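Local coordinates for intramolecular trans-sialidase (PDB 3SLI), which probably cleaves terminal sialic acid from sialoglycoconjugates by intramolecular transfer, releasing 2,7-anhydro-Neu5Ac as product, at residues A[29-34]-A[53-58]; A[520-525]-A[601-606]. One frame throughout, in Å; residues are numbered along the deposited sequence.

Interaction 1: residues A[29-34]-A[53-58]; sequences KYVKAM and SLFSVG
Val31 lays one methyl group, CG1, against two side chains of the facing strand at once, and the whole contact is apolar. Its partners are Phe55 and Val57, which stand two residues apart and project from the same side of the backbone, while Ser56 between them turns to the other. CG1 of Val31 lies 3.9 Å from CZ of Phe55, in the plane of the ring and at its edge, so the methyl meets the rim of the aromatic ring, not a face. The two side chains approach from opposite directions, and with CG of Phe55 anti to its backbone N (chi1 171°) the ring is carried outward until its far end reaches the valine. Two residues on, CG2 of Val57 also sits 3.9 Å from CG1 of Val31. The other methyl of Val57, CG1, rests against the backbone of Lys32, 4.0 Å from its CA. Lys32 also takes part, more loosely, through CG, 4.4 Å from CG1 of Val57, while the rest of its extended chain leads away from the strand.

The backbone around Val31 is bent by Ala33 N donating to Tyr30 O over 3.0 Å; a type I beta turn runs from Val31 to Met34, and Met34 then pairs through its backbone with Ser145. On the strand side, Leu54 and Phe55 both face Ile71 in a classic beta bulge, where the chain turns a corner, with Phe55 itself taking part in the contact.

Val153 touches Val31, Lys32 and Phe55 from the adjoining strand 152-155, while Leu6 and Met7 of strand 5-14 reach Val31 from the other sheet. Helix 28-31 thus bridges the two antiparallel sheets, a packing that belongs to the concanavalin-like beta sandwich of the sialidase N-terminal domain.

Interaction 2: residues A[520-525]-A[601-606]; sequences EMPDGS and GLVNDT
Val603 offers a single methyl, CG1, to two consecutive residues of a hairpin turn. CD of the Pro522 ring lies 4.0 Å from CG1 of Val603, and SD of Met521 lies 4.1 Å from the same CG1. The methionine reaches it by bending: chi1 and chi2, both near -65°, fold the chain and place the sulfur beside the valine, which it meets at a slant. Tyr614 of strand 614-623 also borders the contact, touching Met521, Pro522 and Val603, and Pro580 of strand 579-587 packs on Pro522 and Val603.

Behind this first shell, the turn is tightly specified. Gly524 N bonds to Met521 O at 2.9 Å, closing a type I beta turn, and Met521 N in turn donates to Ser525 O, which together make a type I turn with a G1 bulge. Gly524 has a positive phi of 104°, which glycine accepts readily. Asp523 adds an Asx turn, its OD1 taking Ser525 N at 2.9 Å from above the carboxylate plane. Ser525 OG gives a second bond to that oxygen, 2.7 Å from OD1 and on its syn lone pair, so two donors fix the rotation of the carboxylate.

The hairpin joining strands 516-520 and 526-530 is thereby seated on strand 596-605, between its two neighbours in the next four-stranded sheet.

Overall arrangement
The two contacts are the same principle at work in separate domains: a turn or short helix is set against a strand, with one valine methyl meeting two partners. Interaction 1 belongs to the N-terminal sandwich and interaction 2 to the BNR-repeat propeller. Their centres are 61 Å apart, on opposite sides of the chain's centre, and their nearest atoms remain about 37 Å from one another. In this complex 2,7-anhydro-Neu5Ac is bound in the propeller, where sialidases carry their catalytic site. Interaction 2, at the turn following a blade's first strand, joins successive blades at the end of the propeller away from that site, whereas interaction 1 is structural packing in another domain.

Interaction 1: residues A[29-34]-A[53-58]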
loop_
_atom_site.group_PDB
_atom_site.type_symbol
_atom_site.label_atom_id
_atom_site.label_comp_id
_atom_site.label_asym_id
_atom_site.label_seq_id
_atom_site.Cartn_x
_atom_site.Cartn_y
_atom_site.Cartn_z
ATOM N N LYS A 29 -41.208 -14.749 12.741
ATOM C CA LYS A 29 -41.783 -13.976 13.847
ATOM C C LYS A 29 -40.739 -13.607 14.902
ATOM O O LYS A 29 -40.857 -12.578 15.568
ATOM C CB LYS A 29 -42.955 -14.727 14.502
ATOM C CG LYS A 29 -42.608 -16.096 15.059
ATOM C CD LYS A 29 -43.862 -16.884 15.389
ATOM C CE LYS A 29 -43.544 -18.365 15.548
ATOM N NZ LYS A 29 -44.765 -19.195 15.781
ATOM N N TYR A 30 -39.724 -14.447 15.067
ATOM C CA TYR A 30 -38.670 -14.162 16.036
ATOM C C TYR A 30 -37.655 -13.178 15.448
ATOM O O TYR A 30 -37.218 -12.249 16.122
ATOM C CB TYR A 30 -37.954 -15.444 16.451
ATOM C CG TYR A 30 -38.867 -16.482 17.062
ATOM C CD1 TYR A 30 -39.659 -16.173 18.172
ATOM C CD2 TYR A 30 -38.966 -17.755 16.507
ATOM C CE1 TYR A 30 -40.531 -17.111 18.709
ATOM C CE2 TYR A 30 -39.832 -18.698 17.034
ATOM C CZ TYR A 30 -40.615 -18.372 18.130
ATOM O OH TYR A 30 -41.505 -19.297 18.628
ATOM N N VAL A 31 -37.292 -13.390 14.186
ATOM C CA VAL A 31 -36.325 -12.525 13.504
ATOM C C VAL A 31 -36.840 -11.082 13.418
ATOM O O VAL A 31 -36.077 -10.127 13.624
ATOM C CB VAL A 31 -35.979 -13.080 12.089
ATOM C CG1 VAL A 31 -35.020 -12.144 11.359
ATOM C CG2 VAL A 31 -35.347 -14.471 12.211
ATOM N N LYS A 32 -38.145 -10.929 13.200
ATOM C CA LYS A 32 -38.760 -9.598 13.104
ATOM C C LYS A 32 -38.789 -8.847 14.430
ATOM O O LYS A 32 -39.150 -7.665 14.459
ATOM C CB LYS A 32 -40.190 -9.684 12.554
ATOM C CG LYS A 32 -40.298 -10.078 11.098
ATOM C CD LYS A 32 -41.750 -10.353 10.707
ATOM C CE LYS A 32 -41.818 -10.975 9.312
ATOM N NZ LYS A 32 -43.198 -11.292 8.829
ATOM N N ALA A 33 -38.383 -9.509 15.516
ATOM C CA ALA A 33 -38.390 -8.887 16.839
ATOM C C ALA A 33 -37.086 -9.034 17.633
ATOM O O ALA A 33 -37.061 -8.791 18.837
ATOM C CB ALA A 33 -39.567 -9.429 17.658
ATOM N N MET A 34 -35.991 -9.361 16.952
ATOM C CA MET A 34 -34.689 -9.534 17.605
ATOM C C MET A 34 -34.214 -8.326 18.403
ATOM O O MET A 34 -34.190 -7.197 17.899
ATOM C CB MET A 34 -33.627 -9.898 16.570
ATOM C CG MET A 34 -33.848 -11.244 15.931
ATOM S SD MET A 34 -32.767 -11.545 14.529
ATOM C CE MET A 34 -31.247 -12.034 15.366
ATOM N N SER A 53 -28.031 -5.263 -0.827
ATOM C CA SER A 53 -28.404 -5.810 0.478
ATOM C C SER A 53 -28.331 -7.327 0.390
ATOM O O SER A 53 -28.819 -7.928 -0.571
ATOM C CB SER A 53 -29.849 -5.443 0.851
ATOM O OG SER A 53 -30.015 -4.065 1.105
ATOM N N LEU A 54 -27.705 -7.933 1.390
ATOM C CA LEU A 54 -27.581 -9.382 1.482
ATOM C C LEU A 54 -28.771 -9.931 2.286
ATOM O O LEU A 54 -29.420 -10.903 1.890
ATOM C CB LEU A 54 -26.285 -9.719 2.216
ATOM C CG LEU A 54 -25.028 -10.081 1.433
ATOM C CD1 LEU A 54 -25.100 -9.624 -0.003
ATOM C CD2 LEU A 54 -23.824 -9.533 2.157
ATOM N N PHE A 55 -29.077 -9.244 3.384
ATOM C CA PHE A 55 -30.149 -9.630 4.300
ATOM C C PHE A 55 -30.734 -8.367 4.919
ATOM O O PHE A 55 -29.984 -7.459 5.286
ATOM C CB PHE A 55 -29.549 -10.517 5.403
ATOM C CG PHE A 55 -30.488 -10.812 6.546
ATOM C CD1 PHE A 55 -31.416 -11.849 6.454
ATOM C CD2 PHE A 55 -30.425 -10.068 7.727
ATOM C CE1 PHE A 55 -32.273 -12.145 7.525
ATOM C CE2 PHE A 55 -31.277 -10.355 8.804
ATOM C CZ PHE A 55 -32.200 -11.396 8.698
ATOM N N SER A 56 -32.059 -8.318 5.049
ATOM C CA SER A 56 -32.734 -7.163 5.645
ATOM C C SER A 56 -34.029 -7.545 6.362
ATOM O O SER A 56 -34.659 -8.560 6.052
ATOM C CB SER A 56 -33.067 -6.106 4.583
ATOM O OG SER A 56 -34.003 -6.603 3.645
ATOM N N VAL A 57 -34.417 -6.701 7.303
ATOM C CA VAL A 57 -35.634 -6.871 8.076
ATOM C C VAL A 57 -36.132 -5.441 8.275
ATOM O O VAL A 57 -35.365 -4.565 8.689
ATOM C CB VAL A 57 -35.361 -7.513 9.472
ATOM C CG1 VAL A 57 -36.678 -7.742 10.217
ATOM C CG2 VAL A 57 -34.622 -8.834 9.324
ATOM N N GLY A 58 -37.385 -5.181 7.928
ATOM C CA GLY A 58 -37.899 -3.839 8.107
ATOM C C GLY A 58 -39.356 -3.650 7.758
ATOM O O GLY A 58 -40.129 -4.609 7.643
#

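Interaction 2: residues A[520-525]-A[601-606]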
loop_
_atom_site.group_PDB
_atom_site.type_symbol
_atom_site.label_atom_id
_atom_site.label_comp_id
_atom_site.label_asym_id
_atom_site.label_seq_id
_atom_site.Cartn_x
_atom_site.Cartn_y
_atom_site.Cartn_z
ATOM N N GLU A 520 14.573 -4.019 -19.879
ATOM C CA GLU A 520 15.654 -4.144 -20.855
ATOM C C GLU A 520 15.232 -4.798 -22.171
ATOM O O GLU A 520 14.480 -5.780 -22.184
ATOM C CB GLU A 520 16.819 -4.918 -20.237
ATOM C CG GLU A 520 18.037 -5.061 -21.146
ATOM C CD GLU A 520 19.183 -5.806 -20.483
ATOM O OE1 GLU A 520 19.153 -5.961 -19.246
ATOM O OE2 GLU A 520 20.118 -6.227 -21.195
ATOM N N MET A 521 15.696 -4.222 -23.278
ATOM C CA MET A 521 15.404 -4.737 -24.609
ATOM C C MET A 521 16.413 -5.837 -24.946
ATOM O O MET A 521 17.460 -5.933 -24.309
ATOM C CB MET A 521 15.449 -3.605 -25.642
ATOM C CG MET A 521 14.347 -2.567 -25.457
ATOM S SD MET A 521 12.679 -3.232 -25.687
ATOM C CE MET A 521 12.155 -3.462 -23.989
ATOM N N PRO A 522 16.117 -6.673 -25.954
ATOM C CA PRO A 522 17.028 -7.759 -26.329
ATOM C C PRO A 522 18.494 -7.383 -26.520
ATOM O O PRO A 522 19.378 -8.141 -26.124
ATOM C CB PRO A 522 16.404 -8.289 -27.611
ATOM C CG PRO A 522 14.949 -8.114 -27.353
ATOM C CD PRO A 522 14.898 -6.718 -26.781
ATOM N N ASP A 523 18.757 -6.216 -27.107
ATOM C CA ASP A 523 20.134 -5.790 -27.354
ATOM C C ASP A 523 20.795 -5.049 -26.208
ATOM O O ASP A 523 21.949 -4.627 -26.325
ATOM C CB ASP A 523 20.243 -4.963 -28.654
ATOM C CG ASP A 523 19.526 -3.616 -28.581
ATOM O OD1 ASP A 523 18.952 -3.267 -27.530
ATOM O OD2 ASP A 523 19.535 -2.890 -29.596
ATOM N N GLY A 524 20.065 -4.871 -25.111
ATOM C CA GLY A 524 20.622 -4.167 -23.975
ATOM C C GLY A 524 20.115 -2.750 -23.813
ATOM O O GLY A 524 20.375 -2.122 -22.782
ATOM N N SER A 525 19.452 -2.208 -24.838
ATOM C CA SER A 525 18.908 -0.859 -24.726
ATOM C C SER A 525 17.803 -0.934 -23.661
ATOM O O SER A 525 17.369 -2.032 -23.291
ATOM C CB SER A 525 18.381 -0.335 -26.069
ATOM O OG SER A 525 17.479 -1.232 -26.683
ATOM N N GLY A 601 3.238 -7.507 -22.917
ATOM C CA GLY A 601 3.713 -6.781 -24.081
ATOM C C GLY A 601 4.791 -7.565 -24.808
ATOM O O GLY A 601 5.788 -7.966 -24.201
ATOM N N LEU A 602 4.574 -7.798 -26.099
ATOM C CA LEU A 602 5.511 -8.539 -26.943
ATOM C C LEU A 602 6.431 -7.567 -27.672
ATOM O O LEU A 602 5.963 -6.636 -28.336
ATOM C CB LEU A 602 4.741 -9.400 -27.951
ATOM C CG LEU A 602 4.319 -10.821 -27.542
ATOM C CD1 LEU A 602 4.005 -10.942 -26.055
ATOM C CD2 LEU A 602 3.153 -11.283 -28.405
ATOM N N VAL A 603 7.737 -7.775 -27.523
ATOM C CA VAL A 603 8.745 -6.920 -28.143
ATOM C C VAL A 603 8.966 -7.291 -29.609
ATOM O O VAL A 603 9.261 -8.443 -29.931
ATOM C CB VAL A 603 10.097 -7.000 -27.384
ATOM C CG1 VAL A 603 11.174 -6.186 -28.117
ATOM C CG2 VAL A 603 9.930 -6.501 -25.945
ATOM N N ASN A 604 8.803 -6.310 -30.491
ATOM C CA ASN A 604 8.991 -6.517 -31.922
ATOM C C ASN A 604 10.146 -5.654 -32.410
ATOM O O ASN A 604 10.347 -4.535 -31.935
ATOM C CB ASN A 604 7.732 -6.129 -32.715
ATOM C CG ASN A 604 6.569 -7.073 -32.475
ATOM O OD1 ASN A 604 6.499 -8.149 -33.062
ATOM N ND2 ASN A 604 5.645 -6.668 -31.618
ATOM N N ASP A 605 10.944 -6.202 -33.314
ATOM C CA ASP A 605 12.043 -5.454 -33.889
ATOM C C ASP A 605 11.412 -4.828 -35.139
ATOM O O ASP A 605 10.914 -5.540 -36.016
ATOM C CB ASP A 605 13.195 -6.392 -34.261
ATOM C CG ASP A 605 14.436 -5.642 -34.690
ATOM O OD1 ASP A 605 14.305 -4.680 -35.482
ATOM O OD2 ASP A 605 15.539 -6.006 -34.229
ATOM N N THR A 606 11.391 -3.499 -35.188
ATOM C CA THR A 606 10.780 -2.776 -36.303
ATOM C C THR A 606 11.629 -2.731 -37.563
ATOM O O THR A 606 11.121 -2.437 -38.643
ATOM C CB THR A 606 10.463 -1.323 -35.920
ATOM O OG1 THR A 606 11.683 -0.638 -35.606
ATOM C CG2 THR A 606 9.525 -1.275 -34.720
#